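Long-range contacts in titin (Homo sapiens, PDB 2A38), which serves as a giant elastic protein of the muscle sarcomere, whose N-terminal immunoglobulin doublet Z1Z2 belongs to its Z-disc end: residues Gln124-Gly129 and Glu155-Ser160; Val107-Ser112 and Ala185-Glu190. All blocks are in the same frame, centred on the assembly; numbering follows the deposited sequence.

Contact 1: residues Gln124-Gly129 and Glu155-Ser160; sequences QVRVTG and EGDLYS
Strand 124-129 and the start of strand 158-166 run antiparallel, their axes at 152°, as strands B and E of the ABED sheet in the second immunoglobulin I-set domain. V125 and Y159 form the hydrogen-bonded pair, V125 N to Y159 O at 3.0 Å and Y159 N to V125 O at 2.9 Å, both nearly along the C=O axes. One more bond, V127 N to D157 O at 2.9 Å, joins B to the type II' turn E155-L158 that leads into E. The side chains of V125 and Y159 turn inward to the other sheet: CG2 of V125 meets CB of Y159 at 3.8 Å, V125 also packs on V176, and Y159 on V135 and F137. The outer face carries Q124, R126, L158 and S160. Methyl CD1 of L158 lies 3.8 Å from Q124 OE1, while the extended Q124 chain reaches S160 OG with NE2 in a weak, bent bond. R126 bends at chi3 (-78°), bringing its guanidinium over the turn; L158 CB lies over one face, near the rim, and two waters in its plane bond weakly to NH1 and NH2. One water accepts from D157 N, and the other donates to E155 O at 2.9 Å.

Contact 2: residues Val107-Ser112 and Ala185-Glu190; sequences VQRLQS and ATSTAE
S187 OG is gripped by two hydrogen bonds: it accepts an almost straight one from L110 N at 3.0 Å (170°) and donates to a water at 3.1 Å. That water donates in turn to L110 O at 2.7 Å and to T188 O, so it bridges the two backbones where they do not pair directly. With OG anti to its own backbone N (chi1 -176°), the serine hydroxyl reaches across to 107-112, the link by which the first strand of the I-set fold passes from one sheet to the other. An alanine here would lose both bonds of the hydroxyl and would probably loosen the bridging water and this part of the crossing. Further along, the roles are exchanged: S112 OG of the loop accepts a nearly straight bond from E190 N of the strand at 3.0 Å (171°). Between the two serines the contact is apolar: A189 CB meets L110 CB at 3.6 Å and also lies against the Q111-S112 peptide. L110 CG is anti to the carbonyl carbon, and CD1 comes to 3.6 Å from S187 O. The same leucine packs on L123 and V125 of strand 119-130, tying the crossing to the core. Strand 183-193 runs between parallel strand 113-115 and antiparallel strand 172-180, to which S187 and A189 bond through V176 and Y174, while E190 OE1 bonds T173 OG1.

Both contacts belong to the second immunoglobulin domain and meet at strand 119-130. Contact 1 is regular sheet, held mainly by backbone bonds, whereas in contact 2 serine hydroxyls and a water take over that work where the chain changes sheets. The two join directly: R126 probably hydrogen-bonds through O to V107 N and through N to Q108 O, a classic bulge in which V107 and Q108 both face R126. In the core, V125 CG1 packs on L110 CD2 at 3.4 Å, so the buried sides of the contacts merge. Toward the surface lie the R126 guanidinium and its waters in contact 1, and R109, Q111 and S112 in contact 2.

Contact 1: residues Gln124-Gly129 and Glu155-Ser160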
ATOM      1  N   GLN A 124      20.999 -13.133  -4.623  1.00 24.32           N
ATOM      2  CA  GLN A 124      20.031 -12.098  -4.271  1.00 24.17           C
ATOM      3  C   GLN A 124      18.582 -12.535  -4.291  1.00 23.10           C
ATOM      4  O   GLN A 124      18.206 -13.472  -4.990  1.00 23.64           O
ATOM      5  CB  GLN A 124      20.120 -10.906  -5.219  1.00 27.06           C
ATOM      6  CG  GLN A 124      21.425 -10.179  -5.248  1.00 33.79           C
ATOM      7  CD  GLN A 124      21.271  -8.820  -5.900  1.00 35.83           C
ATOM      8  OE1 GLN A 124      20.455  -8.648  -6.810  1.00 36.65           O
ATOM      9  NE2 GLN A 124      22.058  -7.849  -5.445  1.00 37.44           N
ATOM     10  N   VAL A 125      17.773 -11.797  -3.538  1.00 21.31           N
ATOM     11  CA  VAL A 125      16.341 -12.007  -3.459  1.00 17.17           C
ATOM     12  C   VAL A 125      15.684 -10.634  -3.298  1.00 17.20           C
ATOM     13  O   VAL A 125      16.288  -9.693  -2.777  1.00 16.74           O
ATOM     14  CB  VAL A 125      15.943 -12.873  -2.233  1.00 19.56           C
ATOM     15  CG1 VAL A 125      16.554 -14.256  -2.333  1.00 17.94           C
ATOM     16  CG2 VAL A 125      16.387 -12.186  -0.941  1.00 19.35           C
ATOM     17  N   ARG A 126      14.458 -10.510  -3.773  1.00 16.64           N
ATOM     18  CA  ARG A 126      13.701  -9.273  -3.613  1.00 18.03           C
ATOM     19  C   ARG A 126      12.404  -9.744  -2.960  1.00 16.99           C
ATOM     20  O   ARG A 126      11.704 -10.586  -3.504  1.00 14.92           O
ATOM     21  CB  ARG A 126      13.416  -8.603  -4.959  1.00 19.84           C
ATOM     22  CG  ARG A 126      12.582  -7.346  -4.802  1.00 24.70           C
ATOM     23  CD  ARG A 126      12.384  -6.622  -6.118  1.00 29.93           C
ATOM     24  NE  ARG A 126      13.557  -5.844  -6.509  1.00 33.79           N
ATOM     25  CZ  ARG A 126      13.941  -4.717  -5.915  1.00 35.83           C
ATOM     26  NH1 ARG A 126      13.250  -4.224  -4.892  1.00 36.95           N
ATOM     27  NH2 ARG A 126      15.015  -4.073  -6.355  1.00 36.53           N
ATOM     28  N   VAL A 127      12.109  -9.220  -1.777  1.00 18.53           N
ATOM     29  CA  VAL A 127      10.921  -9.634  -1.038  1.00 19.44           C
ATOM     30  C   VAL A 127       9.961  -8.497  -0.734  1.00 20.69           C
ATOM     31  O   VAL A 127      10.378  -7.398  -0.370  1.00 21.18           O
ATOM     32  CB  VAL A 127      11.308 -10.272   0.321  1.00 20.35           C
ATOM     33  CG1 VAL A 127      10.064 -10.795   1.020  1.00 20.85           C
ATOM     34  CG2 VAL A 127      12.307 -11.381   0.114  1.00 18.65           C
ATOM     35  N   THR A 128       8.670  -8.778  -0.868  1.00 21.91           N
ATOM     36  CA  THR A 128       7.634  -7.794  -0.570  1.00 22.85           C
ATOM     37  C   THR A 128       6.666  -8.396   0.440  1.00 22.42           C
ATOM     38  O   THR A 128       6.662  -9.606   0.666  1.00 21.38           O
ATOM     39  CB  THR A 128       6.842  -7.401  -1.825  1.00 23.43           C
ATOM     40  OG1 THR A 128       6.292  -8.582  -2.429  1.00 26.14           O
ATOM     41  CG2 THR A 128       7.747  -6.670  -2.824  1.00 24.28           C
ATOM     42  N   GLY A 129       5.844  -7.542   1.036  1.00 21.79           N
ATOM     43  CA  GLY A 129       4.874  -7.995   2.014  1.00 20.47           C
ATOM     44  C   GLY A 129       4.486  -6.878   2.962  1.00 20.42           C
ATOM     45  O   GLY A 129       5.245  -5.923   3.165  1.00 19.82           O
ATOM     46  N   GLU A 155      18.937  -3.165   0.695  1.00 29.29           N
ATOM     47  CA  GLU A 155      18.628  -1.860   0.125  1.00 32.42           C
ATOM     48  C   GLU A 155      17.183  -1.970  -0.288  1.00 31.32           C
ATOM     49  O   GLU A 155      16.876  -2.421  -1.386  1.00 31.54           O
ATOM     50  CB  GLU A 155      19.502  -1.553  -1.092  1.00 36.87           C
ATOM     51  CG  GLU A 155      20.739  -0.715  -0.769  1.00 44.92           C
ATOM     52  CD  GLU A 155      20.395   0.649  -0.167  1.00 50.10           C
ATOM     53  OE1 GLU A 155      19.676   1.435  -0.830  1.00 52.90           O
ATOM     54  OE2 GLU A 155      20.846   0.933   0.968  1.00 50.26           O
ATOM     55  N   GLY A 156      16.295  -1.579   0.618  1.00 31.57           N
ATOM     56  CA  GLY A 156      14.875  -1.668   0.345  1.00 31.72           C
ATOM     57  C   GLY A 156      14.412  -3.109   0.458  1.00 31.34           C
ATOM     58  O   GLY A 156      14.620  -3.755   1.485  1.00 33.21           O
ATOM     59  N   ASP A 157      13.801  -3.620  -0.606  1.00 30.25           N
ATOM     60  CA  ASP A 157      13.307  -4.988  -0.621  1.00 29.61           C
ATOM     61  C   ASP A 157      14.339  -5.976  -1.154  1.00 25.59           C
ATOM     62  O   ASP A 157      14.099  -7.178  -1.171  1.00 24.65           O
ATOM     63  CB  ASP A 157      12.046  -5.067  -1.477  1.00 34.90           C
ATOM     64  CG  ASP A 157      11.076  -3.952  -1.172  1.00 41.23           C
ATOM     65  OD1 ASP A 157      10.941  -3.598   0.023  1.00 45.55           O
ATOM     66  OD2 ASP A 157      10.441  -3.436  -2.123  1.00 45.32           O
ATOM     67  N   LEU A 158      15.487  -5.460  -1.576  1.00 22.91           N
ATOM     68  CA  LEU A 158      16.549  -6.286  -2.136  1.00 21.60           C
ATOM     69  C   LEU A 158      17.609  -6.708  -1.115  1.00 20.35           C
ATOM     70  O   LEU A 158      18.293  -5.863  -0.536  1.00 21.18           O
ATOM     71  CB  LEU A 158      17.213  -5.522  -3.282  1.00 22.10           C
ATOM     72  CG  LEU A 158      18.142  -6.261  -4.241  1.00 24.22           C
ATOM     73  CD1 LEU A 158      17.393  -7.385  -4.950  1.00 25.15           C
ATOM     74  CD2 LEU A 158      18.672  -5.259  -5.259  1.00 26.37           C
ATOM     75  N   TYR A 159      17.737  -8.016  -0.900  1.00 18.60           N
ATOM     76  CA  TYR A 159      18.722  -8.559   0.032  1.00 17.21           C
ATOM     77  C   TYR A 159      19.724  -9.362  -0.766  1.00 18.33           C
ATOM     78  O   TYR A 159      19.359 -10.071  -1.703  1.00 17.71           O
ATOM     79  CB  TYR A 159      18.079  -9.486   1.068  1.00 17.44           C
ATOM     80  CG  TYR A 159      17.140  -8.809   2.030  1.00 18.57           C
ATOM     81  CD1 TYR A 159      15.862  -8.416   1.629  1.00 19.33           C
ATOM     82  CD2 TYR A 159      17.522  -8.575   3.352  1.00 17.89           C
ATOM     83  CE1 TYR A 159      14.981  -7.810   2.522  1.00 21.25           C
ATOM     84  CE2 TYR A 159      16.655  -7.973   4.256  1.00 20.26           C
ATOM     85  CZ  TYR A 159      15.383  -7.593   3.837  1.00 22.62           C
ATOM     86  OH  TYR A 159      14.510  -7.011   4.738  1.00 24.95           O
ATOM     87  N   SER A 160      20.988  -9.251  -0.392  1.00 19.13           N
ATOM     88  CA  SER A 160      22.030  -9.963  -1.096  1.00 22.29           C
ATOM     89  C   SER A 160      22.992 -10.634  -0.142  1.00 21.33           C
ATOM     90  O   SER A 160      23.223 -10.157   0.967  1.00 22.58           O
ATOM     91  CB  SER A 160      22.817  -8.996  -1.979  1.00 25.38           C
ATOM     92  OG  SER A 160      21.942  -8.227  -2.791  1.00 31.72           O
TER
HETATM   93  O   HOH W   1      13.087  -1.569  -2.803  1.00 35.67           O
HETATM   94  O   HOH W   2      15.637  -1.721  -3.892  1.00 37.64           O

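Contact 2: residues Val107-Ser112 and Ala185-Glu190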
ATOM      1  N   VAL A 107       9.751 -11.748  -5.235  1.00 20.21           N
ATOM      2  CA  VAL A 107       9.638 -11.220  -6.587  1.00 22.37           C
ATOM      3  C   VAL A 107      10.834 -11.799  -7.319  1.00 22.62           C
ATOM      4  O   VAL A 107      10.727 -12.233  -8.465  1.00 24.67           O
ATOM      5  CB  VAL A 107       9.717  -9.680  -6.592  1.00 23.64           C
ATOM      6  CG1 VAL A 107       9.748  -9.162  -8.017  1.00 24.28           C
ATOM      7  CG2 VAL A 107       8.532  -9.102  -5.843  1.00 22.83           C
ATOM      8  N   GLN A 108      11.975 -11.796  -6.634  1.00 22.10           N
ATOM      9  CA  GLN A 108      13.211 -12.365  -7.166  1.00 21.88           C
ATOM     10  C   GLN A 108      13.668 -13.437  -6.172  1.00 21.42           C
ATOM     11  O   GLN A 108      13.916 -13.147  -4.998  1.00 17.61           O
ATOM     12  CB  GLN A 108      14.301 -11.306  -7.300  1.00 21.97           C
ATOM     13  CG  GLN A 108      15.572 -11.858  -7.914  1.00 24.89           C
ATOM     14  CD  GLN A 108      16.723 -10.886  -7.834  1.00 26.62           C
ATOM     15  OE1 GLN A 108      16.516  -9.676  -7.729  1.00 28.84           O
ATOM     16  NE2 GLN A 108      17.947 -11.404  -7.899  1.00 25.00           N
ATOM     17  N   ARG A 109      13.762 -14.670  -6.656  1.00 21.24           N
ATOM     18  CA  ARG A 109      14.163 -15.808  -5.846  1.00 23.37           C
ATOM     19  C   ARG A 109      15.638 -16.139  -5.993  1.00 22.23           C
ATOM     20  O   ARG A 109      16.307 -15.653  -6.902  1.00 21.20           O
ATOM     21  CB  ARG A 109      13.356 -17.038  -6.259  1.00 26.89           C
ATOM     22  CG  ARG A 109      11.895 -16.966  -5.919  1.00 33.51           C
ATOM     23  CD  ARG A 109      11.140 -18.175  -6.446  1.00 38.78           C
ATOM     24  NE  ARG A 109       9.824 -18.284  -5.819  1.00 44.72           N
ATOM     25  CZ  ARG A 109       8.791 -18.938  -6.345  1.00 46.97           C
ATOM     26  NH1 ARG A 109       8.910 -19.546  -7.519  1.00 48.68           N
ATOM     27  NH2 ARG A 109       7.636 -18.982  -5.695  1.00 49.03           N
ATOM     28  N   LEU A 110      16.136 -16.978  -5.089  1.00 21.83           N
ATOM     29  CA  LEU A 110      17.526 -17.425  -5.138  1.00 21.44           C
ATOM     30  C   LEU A 110      17.648 -18.347  -6.348  1.00 21.52           C
ATOM     31  O   LEU A 110      16.695 -19.037  -6.699  1.00 19.90           O
ATOM     32  CB  LEU A 110      17.880 -18.242  -3.895  1.00 18.58           C
ATOM     33  CG  LEU A 110      18.045 -17.616  -2.518  1.00 16.76           C
ATOM     34  CD1 LEU A 110      18.435 -18.700  -1.517  1.00 11.93           C
ATOM     35  CD2 LEU A 110      19.122 -16.547  -2.581  1.00 17.84           C
ATOM     36  N   GLN A 111      18.813 -18.362  -6.983  1.00 23.69           N
ATOM     37  CA  GLN A 111      19.031 -19.243  -8.121  1.00 26.60           C
ATOM     38  C   GLN A 111      20.274 -20.078  -7.869  1.00 25.46           C
ATOM     39  O   GLN A 111      21.276 -19.569  -7.378  1.00 25.09           O
ATOM     40  CB  GLN A 111      19.213 -18.441  -9.412  1.00 30.00           C
ATOM     41  CG  GLN A 111      17.958 -17.730  -9.891  1.00 37.44           C
ATOM     42  CD  GLN A 111      18.180 -17.011 -11.217  1.00 42.46           C
ATOM     43  OE1 GLN A 111      18.470 -17.648 -12.236  1.00 44.68           O
ATOM     44  NE2 GLN A 111      18.047 -15.679 -11.210  1.00 43.56           N
ATOM     45  N   SER A 112      20.203 -21.362  -8.198  1.00 24.63           N
ATOM     46  CA  SER A 112      21.341 -22.250  -8.009  1.00 24.92           C
ATOM     47  C   SER A 112      22.493 -21.863  -8.920  1.00 25.71           C
ATOM     48  O   SER A 112      22.291 -21.354 -10.023  1.00 27.18           O
ATOM     49  CB  SER A 112      20.945 -23.689  -8.313  1.00 25.45           C
ATOM     50  OG  SER A 112      19.968 -24.142  -7.398  1.00 31.06           O
ATOM     51  N   ALA A 185       7.380 -17.342   3.722  1.00 15.67           N
ATOM     52  CA  ALA A 185       7.787 -17.797   2.409  1.00 16.32           C
ATOM     53  C   ALA A 185       9.261 -18.179   2.511  1.00 16.76           C
ATOM     54  O   ALA A 185      10.006 -17.580   3.290  1.00 14.15           O
ATOM     55  CB  ALA A 185       7.607 -16.677   1.403  1.00 15.90           C
ATOM     56  N   THR A 186       9.686 -19.174   1.738  1.00 17.46           N
ATOM     57  CA  THR A 186      11.085 -19.572   1.752  1.00 18.39           C
ATOM     58  C   THR A 186      11.579 -19.779   0.332  1.00 17.67           C
ATOM     59  O   THR A 186      10.819 -20.154  -0.552  1.00 18.57           O
ATOM     60  CB  THR A 186      11.320 -20.864   2.570  1.00 21.44           C
ATOM     61  OG1 THR A 186      10.747 -21.982   1.880  1.00 27.19           O
ATOM     62  CG2 THR A 186      10.684 -20.744   3.947  1.00 21.05           C
ATOM     63  N   SER A 187      12.861 -19.504   0.125  1.00 17.47           N
ATOM     64  CA  SER A 187      13.503 -19.638  -1.172  1.00 16.36           C
ATOM     65  C   SER A 187      14.782 -20.438  -0.944  1.00 17.30           C
ATOM     66  O   SER A 187      15.536 -20.163  -0.005  1.00 15.78           O
ATOM     67  CB  SER A 187      13.830 -18.249  -1.727  1.00 17.10           C
ATOM     68  OG  SER A 187      14.374 -18.309  -3.032  1.00 20.06           O
ATOM     69  N   THR A 188      15.021 -21.440  -1.783  1.00 18.46           N
ATOM     70  CA  THR A 188      16.211 -22.267  -1.635  1.00 20.83           C
ATOM     71  C   THR A 188      16.954 -22.400  -2.944  1.00 20.28           C
ATOM     72  O   THR A 188      16.351 -22.374  -4.015  1.00 20.69           O
ATOM     73  CB  THR A 188      15.867 -23.697  -1.166  1.00 23.35           C
ATOM     74  OG1 THR A 188      14.894 -23.642  -0.116  1.00 28.41           O
ATOM     75  CG2 THR A 188      17.121 -24.393  -0.640  1.00 22.33           C
ATOM     76  N   ALA A 189      18.268 -22.559  -2.838  1.00 20.53           N
ATOM     77  CA  ALA A 189      19.136 -22.723  -3.997  1.00 19.79           C
ATOM     78  C   ALA A 189      20.368 -23.526  -3.598  1.00 20.02           C
ATOM     79  O   ALA A 189      20.758 -23.572  -2.429  1.00 18.74           O
ATOM     80  CB  ALA A 189      19.557 -21.369  -4.540  1.00 18.89           C
ATOM     81  N   GLU A 190      20.986 -24.141  -4.596  1.00 21.19           N
ATOM     82  CA  GLU A 190      22.166 -24.954  -4.391  1.00 21.12           C
ATOM     83  C   GLU A 190      23.405 -24.247  -4.914  1.00 19.02           C
ATOM     84  O   GLU A 190      23.454 -23.836  -6.070  1.00 19.00           O
ATOM     85  CB  GLU A 190      21.996 -26.274  -5.137  1.00 25.73           C
ATOM     86  CG  GLU A 190      22.823 -27.402  -4.581  1.00 33.42           C
ATOM     87  CD  GLU A 190      22.447 -27.732  -3.151  1.00 37.83           C
ATOM     88  OE1 GLU A 190      21.225 -27.750  -2.848  1.00 39.17           O
ATOM     89  OE2 GLU A 190      23.368 -27.981  -2.334  1.00 41.16           O
TER
HETATM   90  O   HOH W   3      15.110 -20.489  -5.086  1.00 38.25           O